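Local coordinates for protein aminopeptidase N (PDB 5DLL) that probably removes single amino acids from the N-termini of intracellular peptides, as a zinc-dependent aminopeptidase of the M1 family, at residues P195-A200 with A274-G279; L255-D260 with F312-G317; F365-S370 with F387-V392. All coordinates share one frame; numbering follows the deposited sequence.

Contact 1: residues P195-A200 with A274-G279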
ATOM      1  N   PRO A 195     -23.435   0.841   0.075  1.00 39.21           N
ATOM      2  CA  PRO A 195     -23.434   0.949   1.533  1.00 38.88           C
ATOM      3  C   PRO A 195     -23.053   2.365   1.972  1.00 37.83           C
ATOM      4  O   PRO A 195     -22.401   3.090   1.224  1.00 43.57           O
ATOM      5  CB  PRO A 195     -22.383  -0.075   1.962  1.00 38.26           C
ATOM      6  CG  PRO A 195     -21.455  -0.182   0.803  1.00 39.38           C
ATOM      7  CD  PRO A 195     -22.261   0.099  -0.431  1.00 38.72           C
ATOM      8  N   CYS A 196     -23.454   2.757   3.174  1.00 40.44           N
ATOM      9  CA  CYS A 196     -23.276   4.138   3.615  1.00 37.83           C
ATOM     10  C   CYS A 196     -21.816   4.558   3.832  1.00 37.69           C
ATOM     11  O   CYS A 196     -21.525   5.751   3.805  1.00 39.77           O
ATOM     12  CB  CYS A 196     -24.102   4.416   4.878  1.00 38.90           C
ATOM     13  SG  CYS A 196     -23.831   3.286   6.263  1.00 38.02           S
ATOM     14  N   TYR A 197     -20.898   3.607   4.025  1.00 36.38           N
ATOM     15  CA  TYR A 197     -19.488   3.951   4.260  1.00 35.24           C
ATOM     16  C   TYR A 197     -18.843   4.634   3.048  1.00 34.73           C
ATOM     17  O   TYR A 197     -17.786   5.265   3.168  1.00 38.62           O
ATOM     18  CB  TYR A 197     -18.674   2.722   4.708  1.00 37.20           C
ATOM     19  CG  TYR A 197     -18.250   1.765   3.606  1.00 38.69           C
ATOM     20  CD1 TYR A 197     -17.102   2.008   2.852  1.00 39.16           C
ATOM     21  CD2 TYR A 197     -18.975   0.605   3.340  1.00 38.57           C
ATOM     22  CE1 TYR A 197     -16.701   1.135   1.846  1.00 40.15           C
ATOM     23  CE2 TYR A 197     -18.579  -0.275   2.339  1.00 40.99           C
ATOM     24  CZ  TYR A 197     -17.442  -0.004   1.592  1.00 40.85           C
ATOM     25  OH  TYR A 197     -17.041  -0.863   0.592  1.00 38.65           O
ATOM     26  N   LEU A 198     -19.492   4.510   1.891  1.00 34.70           N
ATOM     27  CA  LEU A 198     -19.070   5.187   0.662  1.00 34.64           C
ATOM     28  C   LEU A 198     -19.798   6.500   0.418  1.00 33.99           C
ATOM     29  O   LEU A 198     -19.607   7.129  -0.628  1.00 38.94           O
ATOM     30  CB  LEU A 198     -19.311   4.280  -0.541  1.00 32.70           C
ATOM     31  CG  LEU A 198     -18.561   2.963  -0.483  1.00 32.85           C
ATOM     32  CD1 LEU A 198     -19.131   2.038  -1.534  1.00 35.46           C
ATOM     33  CD2 LEU A 198     -17.068   3.183  -0.673  1.00 32.86           C
ATOM     34  N   PHE A 199     -20.638   6.914   1.358  1.00 34.19           N
ATOM     35  CA  PHE A 199     -21.294   8.203   1.245  1.00 34.80           C
ATOM     36  C   PHE A 199     -20.272   9.301   1.532  1.00 36.19           C
ATOM     37  O   PHE A 199     -19.440   9.161   2.439  1.00 41.18           O
ATOM     38  CB  PHE A 199     -22.486   8.324   2.204  1.00 33.76           C
ATOM     39  CG  PHE A 199     -23.001   9.724   2.325  1.00 33.54           C
ATOM     40  CD1 PHE A 199     -22.457  10.597   3.261  1.00 34.41           C
ATOM     41  CD2 PHE A 199     -23.984  10.188   1.474  1.00 32.93           C
ATOM     42  CE1 PHE A 199     -22.899  11.903   3.353  1.00 33.92           C
ATOM     43  CE2 PHE A 199     -24.434  11.496   1.564  1.00 33.96           C
ATOM     44  CZ  PHE A 199     -23.892  12.353   2.502  1.00 33.86           C
ATOM     45  N   ALA A 200     -20.338  10.385   0.760  1.00 33.65           N
ATOM     46  CA  ALA A 200     -19.507  11.562   1.010  1.00 33.43           C
ATOM     47  C   ALA A 200     -20.224  12.869   0.685  1.00 36.56           C
ATOM     48  O   ALA A 200     -21.095  12.925  -0.194  1.00 34.49           O
ATOM     49  CB  ALA A 200     -18.205  11.472   0.230  1.00 33.55           C
ATOM     50  N   ALA A 274      -6.450   8.412   1.515  1.00 39.10           N
ATOM     51  CA  ALA A 274      -7.296   8.378   0.334  1.00 37.39           C
ATOM     52  C   ALA A 274      -8.555   7.576   0.644  1.00 34.42           C
ATOM     53  O   ALA A 274      -8.510   6.637   1.439  1.00 34.81           O
ATOM     54  CB  ALA A 274      -6.540   7.758  -0.830  1.00 40.12           C
ATOM     55  N   MET A 275      -9.678   7.944   0.031  1.00 31.22           N
ATOM     56  CA  MET A 275     -10.931   7.229   0.276  1.00 32.12           C
ATOM     57  C   MET A 275     -11.760   7.102  -0.993  1.00 30.71           C
ATOM     58  O   MET A 275     -11.900   8.062  -1.746  1.00 28.47           O
ATOM     59  CB  MET A 275     -11.744   7.914   1.385  1.00 32.39           C
ATOM     60  CG  MET A 275     -13.062   7.217   1.726  1.00 32.73           C
ATOM     61  SD  MET A 275     -12.881   5.547   2.404  1.00 35.48           S
ATOM     62  CE  MET A 275     -14.379   4.756   1.809  1.00 32.47           C
ATOM     63  N   GLU A 276     -12.343   5.919  -1.189  1.00 31.90           N
ATOM     64  CA  GLU A 276     -12.980   5.559  -2.452  1.00 32.93           C
ATOM     65  C   GLU A 276     -14.452   5.956  -2.554  1.00 34.18           C
ATOM     66  O   GLU A 276     -15.236   5.249  -3.194  1.00 39.63           O
ATOM     67  CB  GLU A 276     -12.860   4.045  -2.691  1.00 34.57           C
ATOM     68  CG  GLU A 276     -13.754   3.168  -1.819  1.00 36.22           C
ATOM     69  CD  GLU A 276     -13.025   2.439  -0.710  1.00 38.64           C
ATOM     70  OE1 GLU A 276     -11.920   2.877  -0.311  1.00 32.71           O
ATOM     71  OE2 GLU A 276     -13.586   1.420  -0.237  1.00 39.09           O
ATOM     72  N   ASN A 277     -14.838   7.080  -1.957  1.00 31.23           N
ATOM     73  CA  ASN A 277     -16.257   7.439  -1.920  1.00 34.03           C
ATOM     74  C   ASN A 277     -16.801   7.485  -3.344  1.00 32.99           C
ATOM     75  O   ASN A 277     -16.169   8.059  -4.228  1.00 34.93           O
ATOM     76  CB  ASN A 277     -16.491   8.777  -1.209  1.00 34.06           C
ATOM     77  CG  ASN A 277     -15.883   8.821   0.176  1.00 32.81           C
ATOM     78  OD1 ASN A 277     -15.054   9.680   0.466  1.00 33.76           O
ATOM     79  ND2 ASN A 277     -16.291   7.897   1.039  1.00 36.37           N
ATOM     80  N   LYS A 278     -17.955   6.858  -3.557  1.00 31.66           N
ATOM     81  CA  LYS A 278     -18.495   6.646  -4.897  1.00 33.36           C
ATOM     82  C   LYS A 278     -18.688   7.964  -5.654  1.00 34.01           C
ATOM     83  O   LYS A 278     -19.465   8.820  -5.239  1.00 34.98           O
ATOM     84  CB  LYS A 278     -19.811   5.867  -4.807  1.00 39.15           C
ATOM     85  CG  LYS A 278     -20.553   5.645  -6.120  1.00 45.86           C
ATOM     86  CD  LYS A 278     -19.756   4.827  -7.121  1.00 49.36           C
ATOM     87  CE  LYS A 278     -20.634   4.341  -8.272  1.00 49.24           C
ATOM     88  NZ  LYS A 278     -21.317   3.058  -7.940  1.00 57.84           N
ATOM     89  N   GLY A 279     -17.945   8.120  -6.750  1.00 37.91           N
ATOM     90  CA  GLY A 279     -18.041   9.300  -7.611  1.00 38.96           C
ATOM     91  C   GLY A 279     -17.338  10.531  -7.062  1.00 39.96           C
ATOM     92  O   GLY A 279     -17.316  11.586  -7.700  1.00 39.16           O
TER

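Contact 2: residues L255-D260 with F312-G317. With ZN (zinc ion), chain B.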
ATOM      1  N   LEU A 255     -14.358  -2.768 -17.850  1.00 39.56           N
ATOM      2  CA  LEU A 255     -15.127  -2.018 -16.862  1.00 37.00           C
ATOM      3  C   LEU A 255     -15.195  -0.541 -17.226  1.00 39.83           C
ATOM      4  O   LEU A 255     -14.191   0.182 -17.177  1.00 42.03           O
ATOM      5  CB  LEU A 255     -14.525  -2.194 -15.465  1.00 33.36           C
ATOM      6  CG  LEU A 255     -14.558  -3.639 -14.957  1.00 33.93           C
ATOM      7  CD1 LEU A 255     -13.772  -3.782 -13.660  1.00 34.16           C
ATOM      8  CD2 LEU A 255     -15.990  -4.131 -14.788  1.00 33.10           C
ATOM      9  N   GLU A 256     -16.401  -0.117 -17.589  1.00 43.15           N
ATOM     10  CA  GLU A 256     -16.700   1.261 -17.938  1.00 44.39           C
ATOM     11  C   GLU A 256     -17.258   2.011 -16.716  1.00 42.49           C
ATOM     12  O   GLU A 256     -18.033   1.455 -15.927  1.00 34.54           O
ATOM     13  CB  GLU A 256     -17.722   1.262 -19.078  1.00 48.14           C
ATOM     14  CG  GLU A 256     -17.817   2.561 -19.860  1.00 53.35           C
ATOM     15  CD  GLU A 256     -18.872   2.509 -20.949  1.00 60.93           C
ATOM     16  OE1 GLU A 256     -19.127   1.410 -21.493  1.00 64.76           O
ATOM     17  OE2 GLU A 256     -19.445   3.573 -21.267  1.00 57.79           O
ATOM     18  N   TYR A 257     -16.869   3.277 -16.570  1.00 42.64           N
ATOM     19  CA  TYR A 257     -17.421   4.130 -15.517  1.00 36.95           C
ATOM     20  C   TYR A 257     -18.938   4.214 -15.671  1.00 37.69           C
ATOM     21  O   TYR A 257     -19.459   4.147 -16.782  1.00 36.04           O
ATOM     22  CB  TYR A 257     -16.795   5.526 -15.567  1.00 36.75           C
ATOM     23  CG  TYR A 257     -17.154   6.419 -14.387  1.00 35.92           C
ATOM     24  CD1 TYR A 257     -16.837   6.049 -13.079  1.00 34.46           C
ATOM     25  CD2 TYR A 257     -17.790   7.643 -14.583  1.00 37.04           C
ATOM     26  CE1 TYR A 257     -17.160   6.864 -12.002  1.00 34.10           C
ATOM     27  CE2 TYR A 257     -18.114   8.468 -13.513  1.00 38.30           C
ATOM     28  CZ  TYR A 257     -17.797   8.073 -12.227  1.00 34.77           C
ATOM     29  OH  TYR A 257     -18.111   8.890 -11.171  1.00 33.79           O
ATOM     30  N   ASP A 258     -19.636   4.374 -14.551  1.00 37.60           N
ATOM     31  CA  ASP A 258     -21.096   4.214 -14.513  1.00 38.52           C
ATOM     32  C   ASP A 258     -21.914   5.512 -14.324  1.00 40.01           C
ATOM     33  O   ASP A 258     -23.145   5.482 -14.417  1.00 36.83           O
ATOM     34  CB  ASP A 258     -21.472   3.163 -13.449  1.00 37.72           C
ATOM     35  CG  ASP A 258     -20.750   3.366 -12.114  1.00 36.67           C
ATOM     36  OD1 ASP A 258     -19.772   4.147 -12.049  1.00 31.80           O
ATOM     37  OD2 ASP A 258     -21.163   2.727 -11.123  1.00 38.26           O
ATOM     38  N   LEU A 259     -21.239   6.638 -14.084  1.00 38.19           N
ATOM     39  CA  LEU A 259     -21.904   7.934 -13.893  1.00 39.76           C
ATOM     40  C   LEU A 259     -21.450   8.951 -14.929  1.00 39.48           C
ATOM     41  O   LEU A 259     -20.471   8.729 -15.634  1.00 44.66           O
ATOM     42  CB  LEU A 259     -21.600   8.483 -12.499  1.00 41.20           C
ATOM     43  CG  LEU A 259     -21.903   7.570 -11.308  1.00 40.61           C
ATOM     44  CD1 LEU A 259     -21.194   8.081 -10.062  1.00 38.69           C
ATOM     45  CD2 LEU A 259     -23.403   7.454 -11.073  1.00 41.82           C
ATOM     46  N   ASP A 260     -22.162  10.072 -15.008  1.00 40.71           N
ATOM     47  CA  ASP A 260     -21.838  11.138 -15.967  1.00 42.36           C
ATOM     48  C   ASP A 260     -20.790  12.106 -15.445  1.00 38.01           C
ATOM     49  O   ASP A 260     -20.324  12.963 -16.197  1.00 35.00           O
ATOM     50  CB  ASP A 260     -23.088  11.941 -16.337  1.00 46.77           C
ATOM     51  CG  ASP A 260     -24.206  11.076 -16.869  1.00 55.58           C
ATOM     52  OD1 ASP A 260     -23.915   9.962 -17.360  1.00 58.86           O
ATOM     53  OD2 ASP A 260     -25.375  11.513 -16.788  1.00 64.48           O
ATOM     54  N   PHE A 312     -10.402   2.097  -9.008  1.00 36.48           N
ATOM     55  CA  PHE A 312     -10.716   0.682  -9.215  1.00 33.97           C
ATOM     56  C   PHE A 312     -11.751   0.169  -8.216  1.00 34.25           C
ATOM     57  O   PHE A 312     -12.519  -0.734  -8.540  1.00 34.30           O
ATOM     58  CB  PHE A 312      -9.432  -0.162  -9.206  1.00 32.36           C
ATOM     59  CG  PHE A 312      -8.399   0.299 -10.209  1.00 32.72           C
ATOM     60  CD1 PHE A 312      -8.782   0.774 -11.465  1.00 32.37           C
ATOM     61  CD2 PHE A 312      -7.049   0.269  -9.901  1.00 31.49           C
ATOM     62  CE1 PHE A 312      -7.846   1.214 -12.378  1.00 31.01           C
ATOM     63  CE2 PHE A 312      -6.105   0.706 -10.815  1.00 31.44           C
ATOM     64  CZ  PHE A 312      -6.506   1.177 -12.054  1.00 32.27           C
ATOM     65  N   HIS A 313     -11.810   0.767  -7.025  1.00 34.88           N
ATOM     66  CA  HIS A 313     -12.880   0.444  -6.063  1.00 37.99           C
ATOM     67  C   HIS A 313     -14.281   0.660  -6.628  1.00 40.73           C
ATOM     68  O   HIS A 313     -15.224   0.007  -6.186  1.00 43.17           O
ATOM     69  CB  HIS A 313     -12.753   1.252  -4.767  1.00 38.17           C
ATOM     70  CG  HIS A 313     -11.806   0.662  -3.773  1.00 34.55           C
ATOM     71  ND1 HIS A 313     -11.906  -0.639  -3.334  1.00 34.49           N
ATOM     72  CD2 HIS A 313     -10.747   1.199  -3.126  1.00 35.92           C
ATOM     73  CE1 HIS A 313     -10.942  -0.883  -2.464  1.00 36.13           C
ATOM     74  NE2 HIS A 313     -10.224   0.217  -2.321  1.00 37.99           N
ATOM     75  N   ASN A 314     -14.420   1.573  -7.591  1.00 44.59           N
ATOM     76  CA  ASN A 314     -15.720   1.851  -8.204  1.00 41.89           C
ATOM     77  C   ASN A 314     -16.499   0.588  -8.554  1.00 38.20           C
ATOM     78  O   ASN A 314     -17.718   0.556  -8.404  1.00 38.74           O
ATOM     79  CB  ASN A 314     -15.572   2.714  -9.456  1.00 40.88           C
ATOM     80  CG  ASN A 314     -16.905   3.231  -9.957  1.00 40.69           C
ATOM     81  OD1 ASN A 314     -17.635   3.870  -9.213  1.00 44.24           O
ATOM     82  ND2 ASN A 314     -17.231   2.953 -11.219  1.00 41.74           N
ATOM     83  N   TRP A 315     -15.799  -0.437  -9.030  1.00 35.53           N
ATOM     84  CA  TRP A 315     -16.420  -1.737  -9.287  1.00 35.26           C
ATOM     85  C   TRP A 315     -16.141  -2.709  -8.148  1.00 32.76           C
ATOM     86  O   TRP A 315     -17.069  -3.294  -7.598  1.00 30.57           O
ATOM     87  CB  TRP A 315     -15.972  -2.312 -10.643  1.00 35.18           C
ATOM     88  CG  TRP A 315     -16.722  -1.694 -11.783  1.00 34.98           C
ATOM     89  CD1 TRP A 315     -16.327  -0.635 -12.546  1.00 33.80           C
ATOM     90  CD2 TRP A 315     -18.023  -2.068 -12.257  1.00 36.86           C
ATOM     91  NE1 TRP A 315     -17.296  -0.331 -13.473  1.00 33.24           N
ATOM     92  CE2 TRP A 315     -18.347  -1.196 -13.318  1.00 35.24           C
ATOM     93  CE3 TRP A 315     -18.944  -3.058 -11.888  1.00 36.90           C
ATOM     94  CZ2 TRP A 315     -19.551  -1.287 -14.018  1.00 36.19           C
ATOM     95  CZ3 TRP A 315     -20.138  -3.148 -12.587  1.00 36.23           C
ATOM     96  CH2 TRP A 315     -20.431  -2.269 -13.639  1.00 36.27           C
ATOM     97  N   THR A 316     -14.869  -2.864  -7.785  1.00 32.29           N
ATOM     98  CA  THR A 316     -14.482  -3.784  -6.716  1.00 33.57           C
ATOM     99  C   THR A 316     -14.474  -3.083  -5.358  1.00 35.52           C
ATOM    100  O   THR A 316     -13.417  -2.781  -4.799  1.00 34.98           O
ATOM    101  CB  THR A 316     -13.109  -4.428  -6.990  1.00 34.42           C
ATOM    102  OG1 THR A 316     -12.115  -3.411  -7.175  1.00 30.47           O
ATOM    103  CG2 THR A 316     -13.183  -5.311  -8.232  1.00 37.92           C
ATOM    104  N   GLY A 317     -15.673  -2.838  -4.835  1.00 39.76           N
ATOM    105  CA  GLY A 317     -15.840  -2.195  -3.535  1.00 37.19           C
ATOM    106  C   GLY A 317     -17.141  -1.431  -3.446  1.00 35.64           C
ATOM    107  O   GLY A 317     -17.897  -1.594  -2.491  1.00 43.01           O
TER
HETATM  108 ZN    ZN B 901      -8.650   0.601  -0.904  1.00 40.06          ZN

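Contact 3: residues F365-S370 with F387-V392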
ATOM      1  N   PHE A 365       5.520 -11.763   6.147  1.00 54.11           N
ATOM      2  CA  PHE A 365       6.176 -12.907   6.778  1.00 51.79           C
ATOM      3  C   PHE A 365       6.493 -12.607   8.242  1.00 52.11           C
ATOM      4  O   PHE A 365       6.319 -13.469   9.102  1.00 55.34           O
ATOM      5  CB  PHE A 365       7.461 -13.277   6.024  1.00 52.89           C
ATOM      6  CG  PHE A 365       7.242 -14.130   4.791  1.00 52.03           C
ATOM      7  CD1 PHE A 365       5.997 -14.222   4.169  1.00 47.71           C
ATOM      8  CD2 PHE A 365       8.310 -14.826   4.234  1.00 51.94           C
ATOM      9  CE1 PHE A 365       5.826 -15.002   3.038  1.00 45.50           C
ATOM     10  CE2 PHE A 365       8.140 -15.606   3.102  1.00 46.80           C
ATOM     11  CZ  PHE A 365       6.899 -15.693   2.504  1.00 45.72           C
ATOM     12  N   ALA A 366       6.947 -11.383   8.516  1.00 54.69           N
ATOM     13  CA  ALA A 366       7.258 -10.954   9.887  1.00 56.37           C
ATOM     14  C   ALA A 366       6.015 -10.910  10.777  1.00 63.49           C
ATOM     15  O   ALA A 366       6.092 -11.219  11.970  1.00 65.16           O
ATOM     16  CB  ALA A 366       7.948  -9.595   9.882  1.00 52.96           C
ATOM     17  N   GLU A 367       4.881 -10.519  10.195  1.00 64.22           N
ATOM     18  CA  GLU A 367       3.600 -10.504  10.902  1.00 55.02           C
ATOM     19  C   GLU A 367       3.084 -11.919  11.190  1.00 55.62           C
ATOM     20  O   GLU A 367       2.538 -12.171  12.265  1.00 71.39           O
ATOM     21  CB  GLU A 367       2.562  -9.721  10.097  1.00 55.46           C
ATOM     22  CG  GLU A 367       1.239  -9.504  10.817  1.00 60.47           C
ATOM     23  CD  GLU A 367       0.365  -8.471  10.130  1.00 60.54           C
ATOM     24  OE1 GLU A 367       0.082  -8.631   8.921  1.00 56.87           O
ATOM     25  OE2 GLU A 367      -0.041  -7.502  10.801  1.00 64.32           O
ATOM     26  N   ASP A 368       3.256 -12.832  10.235  1.00 52.95           N
ATOM     27  CA  ASP A 368       2.836 -14.226  10.412  1.00 56.65           C
ATOM     28  C   ASP A 368       3.762 -15.004  11.357  1.00 66.22           C
ATOM     29  O   ASP A 368       3.385 -16.069  11.852  1.00 79.30           O
ATOM     30  CB  ASP A 368       2.731 -14.950   9.059  1.00 60.08           C
ATOM     31  CG  ASP A 368       1.360 -14.793   8.395  1.00 64.61           C
ATOM     32  OD1 ASP A 368       0.398 -14.309   9.040  1.00 75.33           O
ATOM     33  OD2 ASP A 368       1.248 -15.176   7.210  1.00 56.03           O
ATOM     34  N   ALA A 369       4.967 -14.480  11.595  1.00 69.82           N
ATOM     35  CA  ALA A 369       5.898 -15.046  12.583  1.00 64.60           C
ATOM     36  C   ALA A 369       5.626 -14.526  13.999  1.00 66.17           C
ATOM     37  O   ALA A 369       6.067 -15.129  14.980  1.00 64.99           O
ATOM     38  CB  ALA A 369       7.332 -14.732  12.186  1.00 61.63           C
ATOM     39  N   SER A 370       4.899 -13.412  14.092  1.00 67.61           N
ATOM     40  CA  SER A 370       4.653 -12.726  15.362  1.00 67.02           C
ATOM     41  C   SER A 370       3.450 -13.308  16.122  1.00 69.50           C
ATOM     42  O   SER A 370       2.706 -14.136  15.582  1.00 58.81           O
ATOM     43  CB  SER A 370       4.444 -11.219  15.108  1.00 64.83           C
ATOM     44  OG  SER A 370       3.158 -10.930  14.575  1.00 54.50           O
ATOM     45  N   PHE A 387      -7.946  -5.318  11.264  1.00 56.49           N
ATOM     46  CA  PHE A 387      -8.031  -5.685   9.850  1.00 52.05           C
ATOM     47  C   PHE A 387      -7.051  -4.939   8.940  1.00 47.34           C
ATOM     48  O   PHE A 387      -6.709  -5.439   7.869  1.00 45.23           O
ATOM     49  CB  PHE A 387      -9.451  -5.450   9.327  1.00 54.30           C
ATOM     50  CG  PHE A 387     -10.489  -6.349   9.940  1.00 54.31           C
ATOM     51  CD1 PHE A 387     -10.353  -7.731   9.883  1.00 51.38           C
ATOM     52  CD2 PHE A 387     -11.620  -5.813  10.544  1.00 50.92           C
ATOM     53  CE1 PHE A 387     -11.312  -8.560  10.434  1.00 51.90           C
ATOM     54  CE2 PHE A 387     -12.584  -6.638  11.090  1.00 53.63           C
ATOM     55  CZ  PHE A 387     -12.430  -8.013  11.036  1.00 57.56           C
ATOM     56  N   TYR A 388      -6.618  -3.748   9.343  1.00 43.09           N
ATOM     57  CA  TYR A 388      -5.742  -2.926   8.501  1.00 41.07           C
ATOM     58  C   TYR A 388      -4.283  -3.367   8.628  1.00 41.15           C
ATOM     59  O   TYR A 388      -3.467  -2.691   9.253  1.00 44.48           O
ATOM     60  CB  TYR A 388      -5.911  -1.437   8.841  1.00 42.99           C
ATOM     61  CG  TYR A 388      -7.353  -0.944   8.797  1.00 48.90           C
ATOM     62  CD1 TYR A 388      -8.298  -1.542   7.960  1.00 50.62           C
ATOM     63  CD2 TYR A 388      -7.768   0.136   9.578  1.00 50.86           C
ATOM     64  CE1 TYR A 388      -9.606  -1.093   7.914  1.00 53.53           C
ATOM     65  CE2 TYR A 388      -9.080   0.589   9.534  1.00 57.54           C
ATOM     66  CZ  TYR A 388      -9.993  -0.032   8.696  1.00 56.96           C
ATOM     67  OH  TYR A 388     -11.297   0.393   8.624  1.00 64.05           O
ATOM     68  N   THR A 389      -3.976  -4.509   8.014  1.00 40.77           N
ATOM     69  CA  THR A 389      -2.665  -5.150   8.118  1.00 41.16           C
ATOM     70  C   THR A 389      -2.190  -5.624   6.755  1.00 41.76           C
ATOM     71  O   THR A 389      -2.997  -5.827   5.844  1.00 46.73           O
ATOM     72  CB  THR A 389      -2.725  -6.385   9.034  1.00 44.32           C
ATOM     73  OG1 THR A 389      -3.720  -7.296   8.550  1.00 48.45           O
ATOM     74  CG2 THR A 389      -3.067  -5.986  10.456  1.00 42.91           C
ATOM     75  N   VAL A 390      -0.877  -5.808   6.626  1.00 40.20           N
ATOM     76  CA  VAL A 390      -0.286  -6.332   5.390  1.00 37.81           C
ATOM     77  C   VAL A 390      -0.776  -7.745   5.051  1.00 38.20           C
ATOM     78  O   VAL A 390      -0.926  -8.091   3.883  1.00 39.11           O
ATOM     79  CB  VAL A 390       1.263  -6.290   5.410  1.00 39.53           C
ATOM     80  CG1 VAL A 390       1.747  -4.849   5.450  1.00 43.50           C
ATOM     81  CG2 VAL A 390       1.837  -7.074   6.582  1.00 41.70           C
ATOM     82  N   THR A 391      -1.039  -8.555   6.069  1.00 42.28           N
ATOM     83  CA  THR A 391      -1.679  -9.851   5.863  1.00 41.35           C
ATOM     84  C   THR A 391      -3.005  -9.707   5.104  1.00 41.60           C
ATOM     85  O   THR A 391      -3.207 -10.353   4.081  1.00 49.45           O
ATOM     86  CB  THR A 391      -1.932 -10.561   7.206  1.00 41.71           C
ATOM     87  OG1 THR A 391      -0.676 -10.895   7.816  1.00 39.05           O
ATOM     88  CG2 THR A 391      -2.767 -11.829   7.014  1.00 39.14           C
ATOM     89  N   VAL A 392      -3.898  -8.857   5.600  1.00 39.57           N
ATOM     90  CA  VAL A 392      -5.236  -8.723   5.018  1.00 42.16           C
ATOM     91  C   VAL A 392      -5.199  -8.073   3.624  1.00 47.01           C
ATOM     92  O   VAL A 392      -5.904  -8.510   2.717  1.00 41.94           O
ATOM     93  CB  VAL A 392      -6.176  -7.923   5.953  1.00 43.20           C
ATOM     94  CG1 VAL A 392      -7.511  -7.619   5.281  1.00 47.96           C
ATOM     95  CG2 VAL A 392      -6.412  -8.683   7.251  1.00 48.00           C
TER

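Contact 1: residues P195-A200 with A274-G279
The GAMEN exopeptidase motif of the M1 family, whose last four residues are A274-N277, packs here through M275, E276 and N277 against Y197, L198 and A200. These come from the loop that joins strands 193-195 and 201-204 of the N-terminal domain. L198 carries the largest share from its side: CD2 presses on the E276 CG methylene at 3.5 Å and also lies 4.0 Å from M275 CE. M275 starts out with CG anti to the backbone N (chi1 -179°), then bends at chi2 and chi3, which brings its methyl end to the edge of the Y197 ring, 4.0 Å from CD1. E276 approaches the same edge: OE2 lies in the ring plane, 3.8 Å from Y197 CE1, with the carboxylate turned nearly perpendicular to the ring. Both polar ends have partners beyond this pair, E276 OE2 in a salt bridge with K331 and Y197 OH in a hydrogen bond with T321. Farther along, the A200 methyl sits against the root of the N277 amide, its CB 3.5 Å from N277 CB. N277 ND2 lies 3.7 Å from both Y197 O and F199 O. Backbone joins backbone through a single weak hydrogen bond, K278 N to L198 O, 3.4 Å long and bent to 146°. L198 ends the short 3-10 segment 196-198, and N170 also donates weakly to its carbonyl. E276 also touches the zinc ligands H313 and E332. The contact therefore seats the motif between the N-terminal domain and the zinc site, as expected of M1 aminopeptidases, in which the GAMEN sequence borders the pocket for the peptide's amino terminus.

Contact 2: residues L255-D260 with F312-G317
L255, E256 and D258, in the loop leading into strand 261-267, receive W315 and N314, which directly follow H313, the last residue of the zinc-binding HExxH motif. W315 has CG beside its backbone N (chi1 -80°), and its indole reaches across to the loop. L255 covers one face: CD2 stands 3.9 Å from the centroid of the five-membered ring, almost on the ring normal, a CH-pi contact, while CB approaches CD1 of the same ring. At the edge, W315 NE1 donates to E256 O at 3.1 Å; the acceptor lies in the indole plane, but the N-H meets the carbonyl from above its plane. One residue earlier, N314 holds CG anti to its backbone N (chi1 -169°) and meets D258 tip to tip. Its ND2 donates to D258 OD1 at 2.9 Å in a nearly straight bond that lies in the amide plane yet comes down on the carboxylate from above. The same ND2 passes obliquely by Y257, 3.6 Å from CD1; the tyrosine hydroxyl is engaged with T261 O. Loop and helix are thus tied at two successive residues, just beyond the metal ligand. H313 turns the other way, joining H309 and E332 on zinc through NE2, and its ND1 donates to T316 O at 3.0 Å (156°), which, with the zinc bond at NE2, holds the rotation of the imidazole.

Contact 3: residues F365-S370 with F387-V392
E367 meets T391 chiefly through hydrogen bonds, and one carboxylate oxygen accepts both of them. T391 OG1 donates to E367 OE1 at 2.6 Å, arriving on the anti side and somewhat out of the carboxylate plane; T391 N donates to the same oxygen at 3.1 Å and meets it nearly end-on. The glutamate gets there because CG is anti to its backbone N (chi1 -173°) and the chain stays extended beyond it. T391 places OG1 beside its own N (chi1 -66°), which turns hydroxyl and amide toward one acceptor. The hydroxyl also has Q364 NE2 as a partner, and Q364 in turn bonds D368 OD2.

Side-chain hydroxyls bond to the backbone at both helix ends. The contact brings the C-terminal end of helix 349-369 against the N-terminus of helix 390-423, within the thermolysin-like catalytic domain of the M1 fold. T389 is the N-cap of the second helix, its OG1 accepting weakly from V392 N at 3.3 Å; H374 bonds the same hydroxyl. The positive end of the helix dipole would be expected to stabilise a charged E367 carboxylate here. S370 OG donates to E367 O at 2.7 Å where the first helix ends.

Van der Waals contacts flank the carboxylate: T389 CG2 lies 3.4 Å from E367 OE2, and V390 CG2 lies 3.3 Å from E367 OE1.

Contact 1 is fully buried and joins two domains, whereas contacts 2 and 3 are partly buried and lie within the catalytic domain. Contacts 1 and 2 adjoin around the zinc site: E276 OE1 packs on H313 CD2, K278 runs past N314 to a weak ion pair with D258, and Y197 OH probably bonds G317 O. Contact 3 touches neither, its centre about 26 Å from that of contact 1, but helix 390-423, which begins in it, also touches L255 and T316 of contact 2 through F420. The chemistry differs accordingly: mostly apolar packing with one weak backbone bond in contact 1, an indole and an amide anchored to a loop in contact 2, and a carboxylate at a helix N-terminus in contact 3.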